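Local structure of putative isohexenylglutaconyl-CoA hydratase (Pseudomonas aeruginosa, 4ZU2) at residues A[20-25]-A[55-60]; A[62-67]-A[107-112]; A[135-140]-A[164-169]. The protein probably hydrates isohexenylglutaconyl-CoA, an intermediate of bacterial acyclic terpene (citronellate) breakdown, as a member of the crotonase family. All coordinates share one frame; numbering follows the deposited sequence.

Contact 1. Residues A[20-25]-A[55-60]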
loop_
_atom_site.group_PDB
_atom_site.type_symbol
_atom_site.label_atom_id
_atom_site.label_comp_id
_atom_site.label_asym_id
_atom_site.label_seq_id
_atom_site.Cartn_x
_atom_site.Cartn_y
_atom_site.Cartn_z
ATOM N N ILE A 20 -6.914 18.070 21.801
ATOM C CA ILE A 20 -6.389 19.311 21.216
ATOM C C ILE A 20 -7.361 19.767 20.154
ATOM O O ILE A 20 -7.612 19.042 19.193
ATOM C CB ILE A 20 -5.012 19.100 20.534
ATOM C CG1 ILE A 20 -4.011 18.412 21.487
ATOM C CG2 ILE A 20 -4.460 20.449 19.994
ATOM C CD1 ILE A 20 -2.800 17.895 20.807
ATOM N N THR A 21 -7.920 20.963 20.314
ATOM C CA THR A 21 -8.955 21.410 19.384
ATOM C C THR A 21 -8.463 22.604 18.590
ATOM O O THR A 21 -7.968 23.584 19.129
ATOM C CB THR A 21 -10.318 21.671 20.082
ATOM O OG1 THR A 21 -10.762 20.458 20.689
ATOM C CG2 THR A 21 -11.383 22.109 19.089
ATOM N N LEU A 22 -8.544 22.471 17.283
ATOM C CA LEU A 22 -8.152 23.552 16.414
ATOM C C LEU A 22 -9.320 24.521 16.492
ATOM O O LEU A 22 -10.491 24.144 16.280
ATOM C CB LEU A 22 -7.940 23.065 14.972
ATOM C CG LEU A 22 -7.121 21.772 14.782
ATOM C CD1 LEU A 22 -7.022 21.392 13.314
ATOM C CD2 LEU A 22 -5.786 21.893 15.398
ATOM N N ASN A 23 -8.990 25.753 16.814
ATOM C CA ASN A 23 -9.965 26.692 17.301
ATOM C C ASN A 23 -9.861 28.061 16.631
ATOM O O ASN A 23 -9.505 29.048 17.255
ATOM C CB ASN A 23 -9.766 26.792 18.828
ATOM C CG ASN A 23 -10.924 27.472 19.535
ATOM O OD1 ASN A 23 -10.728 28.091 20.564
ATOM N ND2 ASN A 23 -12.122 27.357 18.994
ATOM N N ARG A 24 -10.134 28.094 15.338
ATOM C CA ARG A 24 -10.353 29.342 14.616
ATOM C C ARG A 24 -11.558 29.108 13.716
ATOM O O ARG A 24 -11.389 29.048 12.503
ATOM C CB ARG A 24 -9.122 29.709 13.763
ATOM C CG ARG A 24 -7.918 30.203 14.559
ATOM C CD ARG A 24 -6.602 30.248 13.748
ATOM N NE ARG A 24 -6.377 31.558 13.126
ATOM C CZ ARG A 24 -6.509 31.826 11.827
ATOM N NH1 ARG A 24 -6.870 30.875 10.965
ATOM N NH2 ARG A 24 -6.278 33.067 11.385
ATOM N N PRO A 25 -12.758 28.924 14.315
ATOM C CA PRO A 25 -13.966 28.462 13.621
ATOM C C PRO A 25 -14.413 29.401 12.522
ATOM O O PRO A 25 -15.059 29.002 11.552
ATOM C CB PRO A 25 -15.019 28.415 14.734
ATOM C CG PRO A 25 -14.464 29.296 15.839
ATOM C CD PRO A 25 -12.988 29.067 15.765
ATOM N N LEU A 55 -3.484 11.408 21.997
ATOM C CA LEU A 55 -3.827 12.740 21.572
ATOM C C LEU A 55 -5.050 12.612 20.695
ATOM O O LEU A 55 -5.134 11.701 19.858
ATOM C CB LEU A 55 -2.697 13.410 20.799
ATOM C CG LEU A 55 -1.337 13.377 21.518
ATOM C CD1 LEU A 55 -0.195 13.746 20.555
ATOM C CD2 LEU A 55 -1.332 14.266 22.754
ATOM N N VAL A 56 -6.014 13.500 20.941
ATOM C CA VAL A 56 -7.191 13.622 20.095
ATOM C C VAL A 56 -7.173 15.012 19.476
ATOM O O VAL A 56 -6.920 16.010 20.121
ATOM C CB VAL A 56 -8.486 13.336 20.864
ATOM C CG1 VAL A 56 -9.615 13.118 19.882
ATOM C CG2 VAL A 56 -8.315 12.097 21.740
ATOM N N LEU A 57 -7.357 15.023 18.181
ATOM C CA LEU A 57 -7.108 16.153 17.384
ATOM C C LEU A 57 -8.435 16.432 16.747
ATOM O O LEU A 57 -9.018 15.558 16.107
ATOM C CB LEU A 57 -6.054 15.824 16.335
ATOM C CG LEU A 57 -5.629 17.016 15.489
ATOM C CD1 LEU A 57 -5.241 18.197 16.337
ATOM C CD2 LEU A 57 -4.474 16.610 14.564
ATOM N N ARG A 58 -8.928 17.643 16.969
ATOM C CA ARG A 58 -10.293 17.965 16.600
ATOM C C ARG A 58 -10.442 19.442 16.231
ATOM O O ARG A 58 -9.594 20.266 16.547
ATOM C CB ARG A 58 -11.252 17.592 17.745
ATOM C CG ARG A 58 -12.610 17.096 17.259
ATOM C CD ARG A 58 -13.586 16.774 18.391
ATOM N NE ARG A 58 -13.383 17.590 19.591
ATOM C CZ ARG A 58 -13.204 17.110 20.825
ATOM N NH1 ARG A 58 -13.205 15.791 21.081
ATOM N NH2 ARG A 58 -13.035 17.973 21.826
ATOM N N GLY A 59 -11.533 19.753 15.543
ATOM C CA GLY A 59 -11.779 21.086 15.042
ATOM C C GLY A 59 -13.014 21.702 15.687
ATOM O O GLY A 59 -14.016 21.037 15.925
ATOM N N ALA A 60 -12.937 22.988 16.001
ATOM C CA ALA A 60 -14.059 23.647 16.614
ATOM C C ALA A 60 -15.186 23.762 15.592
ATOM O O ALA A 60 -14.934 23.884 14.383
ATOM C CB ALA A 60 -13.651 24.989 17.108
HETATM O O HOH W 1 -13.410 21.122 22.429
#

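Contact 2. Residues A[62-67]-A[107-112]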
loop_
_atom_site.group_PDB
_atom_site.type_symbol
_atom_site.label_atom_id
_atom_site.label_comp_id
_atom_site.label_asym_id
_atom_site.label_seq_id
_atom_site.Cartn_x
_atom_site.Cartn_y
_atom_site.Cartn_z
ATOM N N GLY A 62 -17.579 21.942 14.028
ATOM C CA GLY A 62 -17.986 21.081 12.935
ATOM C C GLY A 62 -17.133 21.165 11.673
ATOM O O GLY A 62 -17.555 20.783 10.578
ATOM N N HIS A 63 -15.922 21.676 11.807
ATOM C CA HIS A 63 -14.961 21.554 10.721
ATOM C C HIS A 63 -13.620 21.164 11.345
ATOM O O HIS A 63 -13.284 21.627 12.434
ATOM C CB HIS A 63 -14.843 22.859 9.915
ATOM C CG HIS A 63 -16.124 23.327 9.296
ATOM N ND1 HIS A 63 -16.672 22.749 8.166
ATOM C CD2 HIS A 63 -16.964 24.338 9.634
ATOM C CE1 HIS A 63 -17.792 23.367 7.851
ATOM N NE2 HIS A 63 -17.992 24.341 8.723
ATOM N N PHE A 64 -12.846 20.341 10.649
ATOM C CA PHE A 64 -11.553 19.921 11.164
ATOM C C PHE A 64 -10.483 20.962 10.857
ATOM O O PHE A 64 -9.910 21.572 11.748
ATOM C CB PHE A 64 -11.183 18.558 10.550
ATOM C CG PHE A 64 -9.876 18.020 11.015
ATOM C CD1 PHE A 64 -9.696 17.672 12.340
ATOM C CD2 PHE A 64 -8.825 17.833 10.112
ATOM C CE1 PHE A 64 -8.475 17.156 12.774
ATOM C CE2 PHE A 64 -7.606 17.306 10.525
ATOM C CZ PHE A 64 -7.419 16.972 11.844
ATOM N N CYS A 65 -10.206 21.152 9.585
ATOM C CA CYS A 65 -9.270 22.187 9.170
ATOM C C CYS A 65 -9.370 22.364 7.665
ATOM O O CYS A 65 -9.228 21.436 6.897
ATOM C CB CYS A 65 -7.826 21.910 9.615
ATOM S SG CYS A 65 -6.582 22.919 8.682
ATOM N N ALA A 66 -9.620 23.594 7.267
ATOM C CA ALA A 66 -9.888 23.927 5.883
ATOM C C ALA A 66 -8.689 24.232 5.002
ATOM O O ALA A 66 -8.873 24.511 3.842
ATOM C CB ALA A 66 -10.862 25.110 5.845
ATOM N N GLY A 67 -7.473 24.221 5.531
ATOM C CA GLY A 67 -6.289 24.472 4.714
ATOM C C GLY A 67 -5.348 25.485 5.349
ATOM O O GLY A 67 -5.444 25.770 6.516
ATOM N N ALA A 107 -7.498 11.256 15.123
ATOM C CA ALA A 107 -8.148 12.394 14.498
ATOM C C ALA A 107 -9.656 12.190 14.369
ATOM O O ALA A 107 -10.100 11.239 13.782
ATOM C CB ALA A 107 -7.527 12.743 13.142
ATOM N N LEU A 108 -10.423 13.136 14.905
ATOM C CA LEU A 108 -11.862 13.178 14.718
ATOM C C LEU A 108 -12.189 14.259 13.681
ATOM O O LEU A 108 -12.147 15.469 13.965
ATOM C CB LEU A 108 -12.532 13.432 16.080
ATOM C CG LEU A 108 -13.989 12.982 16.276
ATOM C CD1 LEU A 108 -14.164 11.547 15.855
ATOM C CD2 LEU A 108 -14.385 13.119 17.707
ATOM N N VAL A 109 -12.451 13.834 12.448
ATOM C CA VAL A 109 -12.553 14.779 11.339
ATOM C C VAL A 109 -14.030 15.009 10.916
ATOM O O VAL A 109 -14.763 14.086 10.615
ATOM C CB VAL A 109 -11.636 14.359 10.139
ATOM C CG1 VAL A 109 -10.167 14.163 10.601
ATOM C CG2 VAL A 109 -12.127 13.118 9.490
ATOM N N GLU A 110 -14.445 16.269 10.928
ATOM C CA GLU A 110 -15.802 16.656 10.583
ATOM C C GLU A 110 -15.692 17.773 9.592
ATOM O O GLU A 110 -14.735 18.518 9.637
ATOM C CB GLU A 110 -16.525 17.175 11.807
ATOM C CG GLU A 110 -16.566 16.204 12.933
ATOM C CD GLU A 110 -17.156 16.825 14.162
ATOM O OE1 GLU A 110 -18.416 16.820 14.280
ATOM O OE2 GLU A 110 -16.348 17.354 14.977
ATOM N N GLY A 111 -16.687 17.882 8.715
ATOM C CA GLY A 111 -16.816 18.990 7.777
ATOM C C GLY A 111 -15.618 19.086 6.857
ATOM O O GLY A 111 -15.241 18.099 6.238
ATOM N N ALA A 112 -14.989 20.256 6.811
ATOM C CA ALA A 112 -13.873 20.468 5.883
ATOM C C ALA A 112 -12.557 19.846 6.370
ATOM O O ALA A 112 -12.059 20.149 7.471
ATOM C CB ALA A 112 -13.694 21.967 5.612
#

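Contact 3. Residues A[135-140]-A[164-169]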
loop_
_atom_site.group_PDB
_atom_site.type_symbol
_atom_site.label_atom_id
_atom_site.label_comp_id
_atom_site.label_asym_id
_atom_site.label_seq_id
_atom_site.Cartn_x
_atom_site.Cartn_y
_atom_site.Cartn_z
ATOM N N PHE A 135 -13.370 16.003 2.067
ATOM C CA PHE A 135 -11.941 15.863 1.880
ATOM C C PHE A 135 -11.520 16.327 0.499
ATOM O O PHE A 135 -12.284 16.249 -0.468
ATOM C CB PHE A 135 -11.533 14.379 2.001
ATOM C CG PHE A 135 -11.837 13.775 3.316
ATOM C CD1 PHE A 135 -13.114 13.283 3.583
ATOM C CD2 PHE A 135 -10.858 13.678 4.296
ATOM C CE1 PHE A 135 -13.411 12.714 4.831
ATOM C CE2 PHE A 135 -11.148 13.128 5.540
ATOM C CZ PHE A 135 -12.435 12.647 5.808
ATOM N N GLY A 136 -10.282 16.798 0.402
ATOM C CA GLY A 136 -9.747 17.163 -0.887
ATOM C C GLY A 136 -8.356 17.743 -0.784
ATOM O O GLY A 136 -7.884 18.133 0.285
ATOM N N LEU A 137 -7.694 17.762 -1.926
ATOM C CA LEU A 137 -6.457 18.530 -2.105
ATOM C C LEU A 137 -6.655 19.551 -3.214
ATOM O O LEU A 137 -6.399 19.261 -4.387
ATOM C CB LEU A 137 -5.295 17.578 -2.454
ATOM C CG LEU A 137 -4.953 16.583 -1.333
ATOM C CD1 LEU A 137 -3.920 15.525 -1.742
ATOM C CD2 LEU A 137 -4.470 17.292 -0.115
ATOM N N PRO A 138 -7.120 20.757 -2.873
ATOM C CA PRO A 138 -7.372 21.743 -3.944
ATOM C C PRO A 138 -6.117 22.353 -4.571
ATOM O O PRO A 138 -6.207 23.063 -5.558
ATOM C CB PRO A 138 -8.147 22.853 -3.223
ATOM C CG PRO A 138 -8.647 22.229 -1.964
ATOM C CD PRO A 138 -7.583 21.250 -1.573
ATOM N N GLU A 139 -4.961 22.030 -4.025
ATOM C CA GLU A 139 -3.758 22.767 -4.324
ATOM C C GLU A 139 -3.488 22.978 -5.776
ATOM O O GLU A 139 -3.247 24.111 -6.194
ATOM C CB GLU A 139 -2.557 22.139 -3.655
ATOM C CG GLU A 139 -2.451 22.464 -2.218
ATOM C CD GLU A 139 -3.175 21.474 -1.341
ATOM O OE1 GLU A 139 -4.070 20.743 -1.822
ATOM O OE2 GLU A 139 -2.841 21.447 -0.161
ATOM N N THR A 140 -3.544 21.955 -6.596
ATOM C CA THR A 140 -3.189 22.225 -8.006
ATOM C C THR A 140 -4.323 22.931 -8.786
ATOM O O THR A 140 -4.093 23.402 -9.892
ATOM C CB THR A 140 -2.844 20.963 -8.767
ATOM O OG1 THR A 140 -4.012 20.145 -8.826
ATOM C CG2 THR A 140 -1.694 20.206 -8.116
ATOM N N ARG A 164 -4.633 10.310 -8.112
ATOM C CA ARG A 164 -5.929 10.774 -8.585
ATOM C C ARG A 164 -6.379 11.965 -7.773
ATOM O O ARG A 164 -6.820 12.930 -8.339
ATOM C CB ARG A 164 -7.009 9.678 -8.506
ATOM C CG ARG A 164 -8.392 10.140 -8.944
ATOM C CD ARG A 164 -9.432 9.004 -8.986
ATOM N NE ARG A 164 -10.004 8.737 -7.680
ATOM C CZ ARG A 164 -10.931 9.478 -7.079
ATOM N NH1 ARG A 164 -11.421 10.550 -7.660
ATOM N NH2 ARG A 164 -11.388 9.132 -5.886
ATOM N N LEU A 165 -6.242 11.896 -6.446
ATOM C CA LEU A 165 -6.729 12.964 -5.600
ATOM C C LEU A 165 -5.999 14.257 -5.887
ATOM O O LEU A 165 -6.637 15.318 -6.030
ATOM C CB LEU A 165 -6.652 12.604 -4.112
ATOM C CG LEU A 165 -7.321 11.281 -3.731
ATOM C CD1 LEU A 165 -7.551 11.223 -2.218
ATOM C CD2 LEU A 165 -8.579 11.079 -4.501
ATOM N N ALA A 166 -4.677 14.130 -5.986
ATOM C CA ALA A 166 -3.771 15.223 -6.169
ATOM C C ALA A 166 -3.831 15.888 -7.566
ATOM O O ALA A 166 -3.711 17.101 -7.689
ATOM C CB ALA A 166 -2.354 14.751 -5.885
ATOM N N LEU A 167 -3.961 15.080 -8.606
ATOM C CA LEU A 167 -3.918 15.592 -9.959
ATOM C C LEU A 167 -5.320 15.951 -10.560
ATOM O O LEU A 167 -5.387 16.380 -11.711
ATOM C CB LEU A 167 -3.183 14.604 -10.845
ATOM C CG LEU A 167 -1.806 14.222 -10.278
ATOM C CD1 LEU A 167 -1.199 13.099 -11.083
ATOM C CD2 LEU A 167 -0.853 15.455 -10.198
ATOM N N THR A 168 -6.394 15.782 -9.773
ATOM C CA THR A 168 -7.767 16.094 -10.202
ATOM C C THR A 168 -8.481 16.990 -9.161
ATOM O O THR A 168 -9.582 17.438 -9.391
ATOM C CB THR A 168 -8.646 14.762 -10.493
ATOM O OG1 THR A 168 -8.961 14.069 -9.276
ATOM C CG2 THR A 168 -7.935 13.815 -11.419
ATOM N N ALA A 169 -7.853 17.217 -8.001
ATOM C CA ALA A 169 -8.457 18.013 -6.915
ATOM C C ALA A 169 -9.871 17.541 -6.525
ATOM O O ALA A 169 -10.704 18.324 -6.067
ATOM C CB ALA A 169 -8.466 19.501 -7.296
HETATM O O HOH W 2 -8.146 15.937 -4.020
HETATM O O HOH W 3 -3.560 19.128 -5.498
#

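Contact 1. Residues A[20-25]-A[55-60]
Leu-22 and Leu-57 meet methyl to methyl on one face of a parallel strand pair, CD2 of Leu-22 lying 3.9 Å from CD1 of Leu-57. Followed outward, the Leu-22 side chain first skirts the neighbouring backbone: its CB is 3.6 Å from O of Arg-58, and its CG comes to 3.4 Å from that same oxygen. CG stands beside the backbone N (chi1 -46°), which brings the branch up beside the carbonyl oxygen that Leu-22 N also binds. At the fork CD2 turns to Leu-57, while CD1 packs against the backbone O of Phe-64. Ile-20 shares this face and touches Leu-55 and Leu-57.

Four backbone hydrogen bonds set the register, Ile-20 N to Val-56 O, Arg-58 N to Ile-20 O, Leu-22 N to Arg-58 O and Ala-60 N to Leu-22 O; the short strand segments run parallel, their directions 25° apart. This is the strand pair of a beta-alpha-beta unit in the crotonase fold: strand 17-22 leads through helix 33-47 into strand 54-59, and Met-35, Leu-39 and Val-42 of the helix cover the face bearing Leu-22 and Ile-20.

On the other face Thr-21 OG1 lies 3.6 Å from NH2 of Arg-58 without a direct bond. Water 1 joins them: it accepts from Arg-58 NH2 at 3.2 Å, in the guanidinium plane at its edge, and also bonds Thr-21 OG1. A bend at chi3 of Arg-58 turns the group there. Past the strands, the CB of Ala-60 sits 3.4 Å from ND2 of Asn-23 and also touches the Pro-25 ring.

Contact 2. Residues A[62-67]-A[107-112]
Val-109 presses one methyl onto the ring of Phe-64: CG1 lies 3.8 Å from the ring centroid and only 5° off the ring normal, a CH-pi contact squarely over one face. The Phe-64 ring reaches this place because CG is anti to the backbone N (chi1 -180°), which carries the ring back along strand 104-109. Its far tip, CZ, then comes up to CB of Ala-107, and CD1 lies near the backbone O of Leu-108. A smaller apolar touch joins the methyls of Ala-66 and Ala-112.

The hydrogen bonds gather where strand 104-109 passes through Glu-110 and Gly-111 into strand 112-114. Ala-112 N donates to ND1 of His-63 at 3.3 Å with an N-H...N angle of 156°, arriving at the ring edge essentially in its plane. Ala-112 O accepts from Cys-65 N at 3.0 Å. Phe-64 N is shared less securely, with weak bonds to Glu-110 O at 2.8 Å and to Ala-112 O. Within the loop itself, Gly-67 N donates to SG of Cys-65 at 3.5 Å. The Cys-Ala-Gly sequence of this loop fits the crotonase pattern that follows the third strand and leads, in relatives, into a backbone N-H of the oxyanion hole; the same role is probable here.

Two CA-H...O contacts tie the backbones together further. CA of Gly-111 approaches Gly-62 O at 3.4 Å; a CB here would run into that oxygen and into ND1 of His-63, so the close approach depends on the missing side chain. CA of His-63 lies 3.2 Å from Glu-110 O. Asn-29 ND2 donates to His-63 O, and Arg-28 packs against the side chains of His-63 and Ala-66.

Contact 3. Residues A[135-140]-A[164-169]
Leu-165 reaches Leu-137 through a single bridging water: water 2 donates to Leu-165 O at 2.6 Å and accepts from Leu-137 N at 2.8 Å. One residue on, Ala-166 O is gripped twice. Thr-140 OG1 donates to it at 3.3 Å, a long bond but nearly in line with the carbonyl (C=O...O angle 162°), and water 3 donates to it at 3.0 Å. The hydroxyl is aimed by chi1 of 64°, which sets OG1 between the backbone N and the carbonyl carbon. Water 3 also binds Leu-137 O and Thr-140 N, so one molecule knits the turn to the helix. The CB of Ala-166 touches CD1 of Leu-137 at 4.5 Å. Leu-167 turns to the second subunit, packing on Leu-104 there. Thr-168 bonds back from OG1 to Arg-164 O at 2.6 Å, within the last turn. At Ala-169 phi becomes positive (52°) and the chain leaves the helix; its CB then lies 3.6 Å from Leu-137 O, which also receives the CA-H of Ala-169.

OD1 of Asn-212 of the second subunit lies within weak hydrogen-bonding range of Thr-140 OG1 and would compete with Ala-166 O for the hydroxyl proton. Carbonyls at a helix C-terminus met by water and a threonine hydroxyl thus lie at a subunit boundary of the three-chain assembly, the trimeric unit on which crotonase-family enzymes are built.

Overall arrangement
The three contacts follow one another along the chain without overlap. Contacts 1 and 2 have centres about 8 Å apart and share the main mixed sheet, where strands 54-59 and 104-109 are neighbours; Leu-57 O and Leu-108 N, 3.0 Å apart, probably hydrogen-bond across them. Contact 3 lies farther out, its centre about 17 Å from that of contact 2 and about 23 Å from that of contact 1. It meets contact 2 through Val-109 CG2 and Phe-135 CZ, 3.7 Å apart, and through the small sheet, whose parallel neighbours 112-114 and 134-136 hold Ala-112 and the start of 135-140. The series thus runs from the main sheet to helix 159-168 at a subunit boundary.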